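Long-range contacts in annexin B22 (Schistosoma mansoni, PDB 4MDU), which binds acidic phospholipid membranes in a calcium-dependent manner, aggregates liposomes when calcium is present, and takes part in host-parasite interaction: residues B[291-302]-B[324-335]; B[337-345]-B[354-362]. All blocks are in the same frame, centred on the assembly; numbering follows the deposited sequence.

Contact 1 of 2, residues B[291-302]-B[324-335]; sequences PSLIAEWLHDSM and LQDIMDAYESIY
The imidazole of His299 lies flat on one face of the Tyr335 ring in an offset stack. The centroids of the His299 and Tyr335 rings are 3.7 Å apart and the planes are turned by 7°. The side chain of Ile334 covers the other face of Tyr335. At the edge of the same ring, Tyr335 OH touches Glu296 CA, and a water O is hydrogen-bonded to Tyr335 OH at 2.6 Å. At the edge of His299, ND1 donates to Tyr331 OH at 3.0 Å, a nearly straight bond in the imidazole plane. This use of one face and one N-H should fix the turn of the ring. CG of His299 stands anti to the backbone N (chi1 -174°), which carries the ring out to both tyrosines. Tyr335 CD2 lies over the centre of one face of Tyr331, and Ala295 O meets the ring edge at Tyr331 CD2, 3.4 Å away. The three rings form an aromatic cluster.

Beyond them the packing is knobs-into-holes. Ala295 sits among Ile327, Ala330, Tyr331 and Ile334. Ile327 fills the hole between Pro291, Ile294, Ala295 and Leu298. The axes of segments 291-301 and 324-335 cross at -72°, 7.9 Å apart at closest approach, as the third helix of an annexin repeat crosses the others. Met302 belongs to a calcium site. Helix 311-320 packs on Ile294 and Leu298, and helix 339-346 touches Leu298, Met302 and Tyr331.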
loop_
_atom_site.group_PDB
_atom_site.type_symbol
_atom_site.label_atom_id
_atom_site.label_comp_id
_atom_site.label_asym_id
_atom_site.label_seq_id
_atom_site.Cartn_x
_atom_site.Cartn_y
_atom_site.Cartn_z
ATOM N N PRO B 291 -0.471 -10.540 18.121
ATOM C CA PRO B 291 -0.156 -9.335 18.906
ATOM C C PRO B 291 0.760 -8.372 18.167
ATOM O O PRO B 291 0.497 -7.166 18.190
ATOM C CB PRO B 291 0.523 -9.902 20.155
ATOM C CG PRO B 291 -0.209 -11.226 20.356
ATOM C CD PRO B 291 -0.367 -11.765 18.939
ATOM N N SER B 292 1.801 -8.888 17.514
ATOM C CA SER B 292 2.728 -8.041 16.778
ATOM C C SER B 292 2.059 -7.387 15.589
ATOM O O SER B 292 2.252 -6.204 15.347
ATOM C CB SER B 292 3.935 -8.839 16.282
ATOM O OG SER B 292 4.667 -9.354 17.363
ATOM N N LEU B 293 1.294 -8.179 14.837
ATOM C CA LEU B 293 0.581 -7.692 13.655
ATOM C C LEU B 293 -0.301 -6.490 13.958
ATOM O O LEU B 293 -0.277 -5.501 13.240
ATOM C CB LEU B 293 -0.307 -8.787 13.037
ATOM C CG LEU B 293 -1.301 -8.253 11.979
ATOM C CD1 LEU B 293 -0.615 -7.919 10.671
ATOM C CD2 LEU B 293 -2.420 -9.262 11.724
ATOM N N ILE B 294 -1.109 -6.586 15.006
ATOM C CA ILE B 294 -2.009 -5.491 15.318
ATOM C C ILE B 294 -1.243 -4.339 16.017
ATOM O O ILE B 294 -1.627 -3.177 15.909
ATOM C CB ILE B 294 -3.237 -5.967 16.108
ATOM C CG1 ILE B 294 -3.933 -7.094 15.342
ATOM C CG2 ILE B 294 -4.232 -4.823 16.311
ATOM C CD1 ILE B 294 -5.147 -7.642 16.046
ATOM N N ALA B 295 -0.145 -4.655 16.696
ATOM C CA ALA B 295 0.666 -3.586 17.301
ATOM C C ALA B 295 1.206 -2.717 16.189
ATOM O O ALA B 295 1.212 -1.499 16.303
ATOM C CB ALA B 295 1.812 -4.149 18.162
ATOM N N GLU B 296 1.624 -3.349 15.092
ATOM C CA GLU B 296 2.117 -2.610 13.927
ATOM C C GLU B 296 0.998 -1.837 13.244
ATOM O O GLU B 296 1.194 -0.713 12.797
ATOM C CB GLU B 296 2.789 -3.548 12.921
ATOM C CG GLU B 296 3.950 -4.303 13.507
ATOM C CD GLU B 296 4.417 -5.418 12.605
ATOM O OE1 GLU B 296 4.084 -5.378 11.399
ATOM O OE2 GLU B 296 5.109 -6.334 13.107
ATOM N N TRP B 297 -0.178 -2.444 13.157
ATOM C CA TRP B 297 -1.320 -1.732 12.605
ATOM C C TRP B 297 -1.604 -0.465 13.407
ATOM O O TRP B 297 -1.834 0.602 12.847
ATOM C CB TRP B 297 -2.564 -2.616 12.614
ATOM C CG TRP B 297 -2.599 -3.669 11.557
ATOM C CD1 TRP B 297 -1.660 -3.911 10.593
ATOM C CD2 TRP B 297 -3.651 -4.627 11.344
ATOM N NE1 TRP B 297 -2.053 -4.977 9.806
ATOM C CE2 TRP B 297 -3.275 -5.423 10.235
ATOM C CE3 TRP B 297 -4.870 -4.888 11.988
ATOM C CZ2 TRP B 297 -4.076 -6.459 9.748
ATOM C CZ3 TRP B 297 -5.678 -5.911 11.497
ATOM C CH2 TRP B 297 -5.271 -6.688 10.387
ATOM N N LEU B 298 -1.626 -0.605 14.726
ATOM C CA LEU B 298 -1.849 0.536 15.594
ATOM C C LEU B 298 -0.764 1.607 15.373
ATOM O O LEU B 298 -1.073 2.785 15.206
ATOM C CB LEU B 298 -1.912 0.066 17.047
ATOM C CG LEU B 298 -3.228 -0.623 17.420
ATOM C CD1 LEU B 298 -3.104 -1.424 18.704
ATOM C CD2 LEU B 298 -4.328 0.429 17.545
ATOM N N HIS B 299 0.497 1.181 15.335
ATOM C CA HIS B 299 1.621 2.084 15.066
ATOM C C HIS B 299 1.413 2.858 13.763
ATOM O O HIS B 299 1.574 4.075 13.714
ATOM C CB HIS B 299 2.937 1.292 14.999
ATOM C CG HIS B 299 4.153 2.150 14.865
ATOM N ND1 HIS B 299 4.714 2.817 15.936
ATOM C CD2 HIS B 299 4.913 2.460 13.790
ATOM C CE1 HIS B 299 5.769 3.495 15.526
ATOM N NE2 HIS B 299 5.910 3.298 14.225
ATOM N N ASP B 300 1.037 2.153 12.700
ATOM C CA ASP B 300 0.894 2.824 11.421
ATOM C C ASP B 300 -0.339 3.718 11.400
ATOM O O ASP B 300 -0.432 4.636 10.592
ATOM C CB ASP B 300 0.899 1.809 10.280
ATOM C CG ASP B 300 2.209 1.060 10.206
ATOM O OD1 ASP B 300 3.158 1.495 10.897
ATOM O OD2 ASP B 300 2.301 0.046 9.481
ATOM N N SER B 301 -1.264 3.476 12.321
ATOM C CA SER B 301 -2.496 4.251 12.346
ATOM C C SER B 301 -2.269 5.587 13.044
ATOM O O SER B 301 -3.103 6.484 12.962
ATOM C CB SER B 301 -3.592 3.486 13.084
ATOM O OG SER B 301 -3.454 3.658 14.487
ATOM N N MET B 302 -1.155 5.710 13.755
ATOM C CA MET B 302 -0.879 6.951 14.474
ATOM C C MET B 302 0.008 7.851 13.633
ATOM O O MET B 302 1.236 7.733 13.646
ATOM C CB MET B 302 -0.266 6.670 15.852
ATOM C CG MET B 302 -1.297 6.238 16.873
ATOM S SD MET B 302 -0.617 5.675 18.433
ATOM C CE MET B 302 0.206 4.168 17.930
ATOM N N LEU B 324 -6.530 -6.920 23.340
ATOM C CA LEU B 324 -5.783 -5.669 23.369
ATOM C C LEU B 324 -4.590 -5.673 24.369
ATOM O O LEU B 324 -3.522 -5.203 24.041
ATOM C CB LEU B 324 -6.716 -4.468 23.579
ATOM C CG LEU B 324 -5.981 -3.120 23.658
ATOM C CD1 LEU B 324 -5.141 -2.877 22.396
ATOM C CD2 LEU B 324 -6.976 -1.980 23.870
ATOM N N GLN B 325 -4.764 -6.227 25.560
ATOM C CA GLN B 325 -3.647 -6.305 26.498
ATOM C C GLN B 325 -2.423 -7.001 25.897
ATOM O O GLN B 325 -1.294 -6.545 26.078
ATOM C CB GLN B 325 -4.043 -6.985 27.801
ATOM C CG GLN B 325 -2.947 -6.913 28.861
ATOM C CD GLN B 325 -2.690 -5.492 29.334
ATOM O OE1 GLN B 325 -1.545 -5.030 29.362
ATOM N NE2 GLN B 325 -3.756 -4.788 29.701
ATOM N N ASP B 326 -2.642 -8.094 25.177
ATOM C CA ASP B 326 -1.534 -8.808 24.572
ATOM C C ASP B 326 -0.911 -7.973 23.475
ATOM O O ASP B 326 0.298 -8.028 23.241
ATOM C CB ASP B 326 -1.988 -10.173 24.036
ATOM C CG ASP B 326 -2.321 -11.141 25.153
ATOM O OD1 ASP B 326 -3.375 -11.804 25.092
ATOM O OD2 ASP B 326 -1.533 -11.217 26.116
ATOM N N ILE B 327 -1.749 -7.198 22.800
ATOM C CA ILE B 327 -1.277 -6.298 21.765
ATOM C C ILE B 327 -0.458 -5.161 22.386
ATOM O O ILE B 327 0.519 -4.690 21.804
ATOM C CB ILE B 327 -2.473 -5.713 20.982
ATOM C CG1 ILE B 327 -3.159 -6.813 20.159
ATOM C CG2 ILE B 327 -2.042 -4.537 20.110
ATOM C CD1 ILE B 327 -4.580 -6.462 19.739
ATOM N N MET B 328 -0.867 -4.716 23.567
ATOM C CA MET B 328 -0.128 -3.670 24.272
ATOM C C MET B 328 1.279 -4.149 24.653
ATOM O O MET B 328 2.258 -3.434 24.442
ATOM C CB MET B 328 -0.904 -3.190 25.498
ATOM C CG MET B 328 -2.054 -2.244 25.144
ATOM S SD MET B 328 -3.257 -2.061 26.476
ATOM C CE MET B 328 -2.215 -1.589 27.844
ATOM N N ASP B 329 1.384 -5.365 25.178
ATOM C CA ASP B 329 2.703 -5.906 25.521
ATOM C C ASP B 329 3.599 -5.968 24.296
ATOM O O ASP B 329 4.745 -5.513 24.331
ATOM C CB ASP B 329 2.583 -7.283 26.148
ATOM C CG ASP B 329 1.852 -7.251 27.473
ATOM O OD1 ASP B 329 1.598 -6.149 27.992
ATOM O OD2 ASP B 329 1.529 -8.332 27.998
ATOM N N ALA B 330 3.070 -6.519 23.206
ATOM C CA ALA B 330 3.820 -6.599 21.957
ATOM C C ALA B 330 4.235 -5.207 21.481
ATOM O O ALA B 330 5.355 -5.003 21.024
ATOM C CB ALA B 330 3.012 -7.304 20.888
ATOM N N TYR B 331 3.324 -4.249 21.584
ATOM C CA TYR B 331 3.641 -2.917 21.132
ATOM C C TYR B 331 4.900 -2.353 21.815
ATOM O O TYR B 331 5.788 -1.820 21.158
ATOM C CB TYR B 331 2.470 -1.968 21.332
ATOM C CG TYR B 331 2.732 -0.660 20.640
ATOM C CD1 TYR B 331 3.576 0.292 21.214
ATOM C CD2 TYR B 331 2.161 -0.376 19.406
ATOM C CE1 TYR B 331 3.833 1.494 20.580
ATOM C CE2 TYR B 331 2.407 0.828 18.763
ATOM C CZ TYR B 331 3.257 1.754 19.356
ATOM O OH TYR B 331 3.518 2.934 18.724
ATOM N N GLU B 332 4.981 -2.483 23.131
ATOM C CA GLU B 332 6.125 -1.937 23.854
ATOM C C GLU B 332 7.426 -2.698 23.572
ATOM O O GLU B 332 8.493 -2.099 23.501
ATOM C CB GLU B 332 5.863 -1.867 25.355
ATOM C CG GLU B 332 7.099 -1.401 26.096
ATOM C CD GLU B 332 6.810 -0.815 27.456
ATOM O OE1 GLU B 332 5.849 -1.263 28.111
ATOM O OE2 GLU B 332 7.558 0.097 27.872
ATOM N N SER B 333 7.328 -4.013 23.428
ATOM C CA SER B 333 8.464 -4.823 23.004
ATOM C C SER B 333 9.034 -4.298 21.704
ATOM O O SER B 333 10.242 -4.155 21.550
ATOM C CB SER B 333 8.037 -6.278 22.768
ATOM O OG SER B 333 7.809 -6.956 23.987
ATOM N N ILE B 334 8.145 -4.022 20.763
ATOM C CA ILE B 334 8.542 -3.738 19.397
ATOM C C ILE B 334 9.046 -2.321 19.246
ATOM O O ILE B 334 10.078 -2.087 18.630
ATOM C CB ILE B 334 7.357 -3.907 18.445
ATOM C CG1 ILE B 334 6.869 -5.354 18.458
ATOM C CG2 ILE B 334 7.731 -3.477 17.038
ATOM C CD1 ILE B 334 5.725 -5.608 17.482
ATOM N N TYR B 335 8.309 -1.372 19.801
ATOM C CA TYR B 335 8.626 0.028 19.574
ATOM C C TYR B 335 9.369 0.750 20.710
ATOM O O TYR B 335 9.770 1.897 20.546
ATOM C CB TYR B 335 7.361 0.780 19.182
ATOM C CG TYR B 335 6.760 0.259 17.895
ATOM C CD1 TYR B 335 7.354 0.538 16.670
ATOM C CD2 TYR B 335 5.606 -0.512 17.904
ATOM C CE1 TYR B 335 6.815 0.066 15.489
ATOM C CE2 TYR B 335 5.067 -1.000 16.720
ATOM C CZ TYR B 335 5.674 -0.698 15.518
ATOM O OH TYR B 335 5.138 -1.149 14.332
HETATM O O HOH W 1 5.924 -0.269 12.045
#

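Contact 2 of 2, residues B[337-345]-B[354-362]; sequences KSLLNAVKD and TLCVLMGEI
Met359 reaches from the end of helix 349-358 into the side of helix 339-346. Met359 SD lies 3.8 Å from Leu339 CG. Met359 CE meets Val343 CB tip to tip at 4.0 Å and also touches Leu340 CD1. The Met359 chain bends at its last torsion (chi3 -75°), which turns the methyl between Leu340 and Val343. Beside it, Cys356 SG touches Leu340 CD1 and the aliphatic part of Lys344, with CG of the lysine 3.6 Å away. On the other flank Val343 CG1 packs across Leu355 CD1 at 3.8 Å.

A salt bridge borders the apolar packing. Lys344 runs out extended and its NZ forms a salt bridge with Glu361 OE2 at 2.8 Å. The ammonium comes from the syn side, 19° out of the carboxylate plane. Glu361 OE1 is held by Arg353 in a second salt bridge, so the carboxylate is gripped at both oxygens. Leu340 CD2 lies against OE2, crossing the glutamate at about a right angle.

The backbone sets these groups in place. Gly360 has positive phi and ends helix 349-358 in a Schellman motif, with Glu361 N bonded to Cys356 O. Glu361 then centres an inverse gamma turn. At the start of the other helix Ser338 is the N-cap, its OG accepting from Asn341 N at 2.7 Å. Helix 324-335 lies next to the pair and touches Leu339 and Met359. The two short helical segments run antiparallel at 169°. This is a helical hairpin within the fourth annexin repeat, part of the all-helical annexin fold.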
loop_
_atom_site.group_PDB
_atom_site.type_symbol
_atom_site.label_atom_id
_atom_site.label_comp_id
_atom_site.label_asym_id
_atom_site.label_seq_id
_atom_site.Cartn_x
_atom_site.Cartn_y
_atom_site.Cartn_z
ATOM N N LYS B 337 8.263 1.788 23.507
ATOM C CA LYS B 337 7.404 2.791 24.123
ATOM C C LYS B 337 6.000 2.194 24.278
ATOM O O LYS B 337 5.549 1.448 23.414
ATOM C CB LYS B 337 7.366 4.026 23.227
ATOM C CG LYS B 337 6.239 4.994 23.494
ATOM C CD LYS B 337 6.429 6.222 22.624
ATOM C CE LYS B 337 5.440 7.325 22.952
ATOM N NZ LYS B 337 5.757 8.573 22.182
ATOM N N SER B 338 5.328 2.489 25.388
ATOM C CA SER B 338 3.988 1.976 25.625
ATOM C C SER B 338 3.008 2.451 24.554
ATOM O O SER B 338 3.140 3.559 24.022
ATOM C CB SER B 338 3.478 2.417 26.996
ATOM O OG SER B 338 3.090 3.787 26.971
ATOM N N LEU B 339 2.020 1.610 24.252
ATOM C CA LEU B 339 0.941 1.987 23.347
ATOM C C LEU B 339 0.166 3.154 23.958
ATOM O O LEU B 339 -0.226 4.101 23.261
ATOM C CB LEU B 339 -0.009 0.807 23.120
ATOM C CG LEU B 339 -1.230 1.112 22.239
ATOM C CD1 LEU B 339 -0.801 1.560 20.830
ATOM C CD2 LEU B 339 -2.144 -0.119 22.140
ATOM N N LEU B 340 -0.077 3.058 25.262
ATOM C CA LEU B 340 -0.634 4.163 26.029
ATOM C C LEU B 340 0.074 5.477 25.684
ATOM O O LEU B 340 -0.570 6.444 25.266
ATOM C CB LEU B 340 -0.510 3.893 27.527
ATOM C CG LEU B 340 -1.114 5.004 28.390
ATOM C CD1 LEU B 340 -2.613 5.080 28.195
ATOM C CD2 LEU B 340 -0.780 4.792 29.863
ATOM N N ASN B 341 1.396 5.524 25.846
ATOM C CA ASN B 341 2.103 6.782 25.605
ATOM C C ASN B 341 2.098 7.187 24.135
ATOM O O ASN B 341 2.094 8.372 23.828
ATOM C CB ASN B 341 3.545 6.762 26.147
ATOM C CG ASN B 341 3.606 6.860 27.665
ATOM O OD1 ASN B 341 2.776 7.517 28.305
ATOM N ND2 ASN B 341 4.595 6.201 28.249
ATOM N N ALA B 342 2.114 6.216 23.219
ATOM C CA ALA B 342 2.084 6.569 21.794
ATOM C C ALA B 342 0.736 7.204 21.477
ATOM O O ALA B 342 0.643 8.170 20.722
ATOM C CB ALA B 342 2.317 5.360 20.925
ATOM N N VAL B 343 -0.305 6.671 22.100
ATOM C CA VAL B 343 -1.662 7.125 21.831
ATOM C C VAL B 343 -1.855 8.531 22.384
ATOM O O VAL B 343 -2.451 9.398 21.732
ATOM C CB VAL B 343 -2.719 6.136 22.404
ATOM C CG1 VAL B 343 -4.121 6.769 22.387
ATOM C CG2 VAL B 343 -2.696 4.833 21.597
ATOM N N LYS B 344 -1.334 8.751 23.583
ATOM C CA LYS B 344 -1.373 10.074 24.213
ATOM C C LYS B 344 -0.621 11.092 23.379
ATOM O O LYS B 344 -1.037 12.248 23.266
ATOM C CB LYS B 344 -0.790 10.027 25.622
ATOM C CG LYS B 344 -1.685 9.326 26.636
ATOM C CD LYS B 344 -1.001 9.262 27.991
ATOM C CE LYS B 344 -1.887 8.642 29.055
ATOM N NZ LYS B 344 -1.186 8.715 30.394
ATOM N N ASP B 345 0.472 10.663 22.760
ATOM C CA ASP B 345 1.233 11.592 21.926
ATOM C C ASP B 345 0.562 11.937 20.602
ATOM O O ASP B 345 0.813 12.998 20.052
ATOM C CB ASP B 345 2.650 11.085 21.691
ATOM C CG ASP B 345 3.492 11.129 22.953
ATOM O OD1 ASP B 345 3.023 11.710 23.959
ATOM O OD2 ASP B 345 4.620 10.593 22.943
ATOM N N THR B 354 -10.769 9.093 26.105
ATOM C CA THR B 354 -11.585 7.926 25.782
ATOM C C THR B 354 -10.716 6.748 25.348
ATOM O O THR B 354 -10.892 5.642 25.834
ATOM C CB THR B 354 -12.610 8.225 24.678
ATOM O OG1 THR B 354 -13.458 9.314 25.077
ATOM C CG2 THR B 354 -13.467 6.979 24.417
ATOM N N LEU B 355 -9.769 6.989 24.445
ATOM C CA LEU B 355 -8.886 5.917 23.984
ATOM C C LEU B 355 -8.090 5.316 25.140
ATOM O O LEU B 355 -7.910 4.095 25.209
ATOM C CB LEU B 355 -7.930 6.421 22.906
ATOM C CG LEU B 355 -8.555 7.026 21.643
ATOM C CD1 LEU B 355 -7.474 7.316 20.630
ATOM C CD2 LEU B 355 -9.614 6.091 21.032
ATOM N N CYS B 356 -7.607 6.173 26.041
ATOM C CA CYS B 356 -6.809 5.705 27.177
ATOM C C CYS B 356 -7.631 4.800 28.088
ATOM O O CYS B 356 -7.125 3.816 28.625
ATOM C CB CYS B 356 -6.228 6.901 27.967
ATOM S SG CYS B 356 -4.960 7.769 27.002
ATOM N N VAL B 357 -8.904 5.133 28.259
ATOM C CA VAL B 357 -9.761 4.369 29.146
ATOM C C VAL B 357 -10.063 2.993 28.539
ATOM O O VAL B 357 -10.096 2.000 29.242
ATOM C CB VAL B 357 -11.042 5.137 29.450
ATOM C CG1 VAL B 357 -12.094 4.239 30.121
ATOM C CG2 VAL B 357 -10.708 6.321 30.328
ATOM N N LEU B 358 -10.248 2.946 27.226
ATOM C CA LEU B 358 -10.412 1.676 26.541
ATOM C C LEU B 358 -9.261 0.725 26.888
ATOM O O LEU B 358 -9.487 -0.462 27.087
ATOM C CB LEU B 358 -10.511 1.876 25.026
ATOM C CG LEU B 358 -11.787 2.502 24.464
ATOM C CD1 LEU B 358 -11.600 2.795 22.981
ATOM C CD2 LEU B 358 -12.999 1.592 24.679
ATOM N N MET B 359 -8.036 1.239 26.964
ATOM C CA MET B 359 -6.874 0.385 27.247
ATOM C C MET B 359 -6.743 0.065 28.735
ATOM O O MET B 359 -5.907 -0.750 29.134
ATOM C CB MET B 359 -5.589 1.047 26.758
ATOM C CG MET B 359 -5.416 1.078 25.243
ATOM S SD MET B 359 -3.974 2.073 24.751
ATOM C CE MET B 359 -4.585 3.733 25.015
ATOM N N GLY B 360 -7.562 0.717 29.555
ATOM C CA GLY B 360 -7.554 0.460 30.984
ATOM C C GLY B 360 -7.104 1.604 31.881
ATOM O O GLY B 360 -7.231 1.527 33.111
ATOM N N GLU B 361 -6.576 2.673 31.299
ATOM C CA GLU B 361 -6.108 3.779 32.134
ATOM C C GLU B 361 -7.244 4.719 32.524
ATOM O O GLU B 361 -7.455 5.738 31.879
ATOM C CB GLU B 361 -4.969 4.574 31.477
ATOM C CG GLU B 361 -4.326 5.577 32.467
ATOM C CD GLU B 361 -3.684 6.776 31.797
ATOM O OE1 GLU B 361 -4.292 7.343 30.863
ATOM O OE2 GLU B 361 -2.575 7.160 32.223
ATOM N N ILE B 362 -7.966 4.371 33.583
ATOM C CA ILE B 362 -9.079 5.182 34.069
ATOM C C ILE B 362 -8.593 6.355 34.927
ATOM O O ILE B 362 -7.817 6.163 35.864
ATOM C CB ILE B 362 -10.045 4.346 34.944
ATOM C CG1 ILE B 362 -10.858 3.367 34.091
ATOM C CG2 ILE B 362 -10.994 5.263 35.705
ATOM C CD1 ILE B 362 -10.101 2.779 32.924
#

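How the contacts relate
From the N terminus, helix 290-301 comes first. Contact 1 closes when the chain returns through helix 311-320 to helix 324-335. Helix 339-346 follows directly, and contact 2 closes a shorter loop on helix 349-358. The two contacts are in series, neither nested nor crossed, with centres about 12 Å apart. Tyr331 joins them: its CD1 is 3.2 Å from Lys337 O, and its OH packs on Ala342 CB. Met302 SD also packs against Ala342 O. Together the contacts tie four helices of the fourth annexin repeat. Met302 and Asp346, both calcium-binding residues, have side chains about 4 Å apart at the C-terminal ends of helices 290-301 and 339-346.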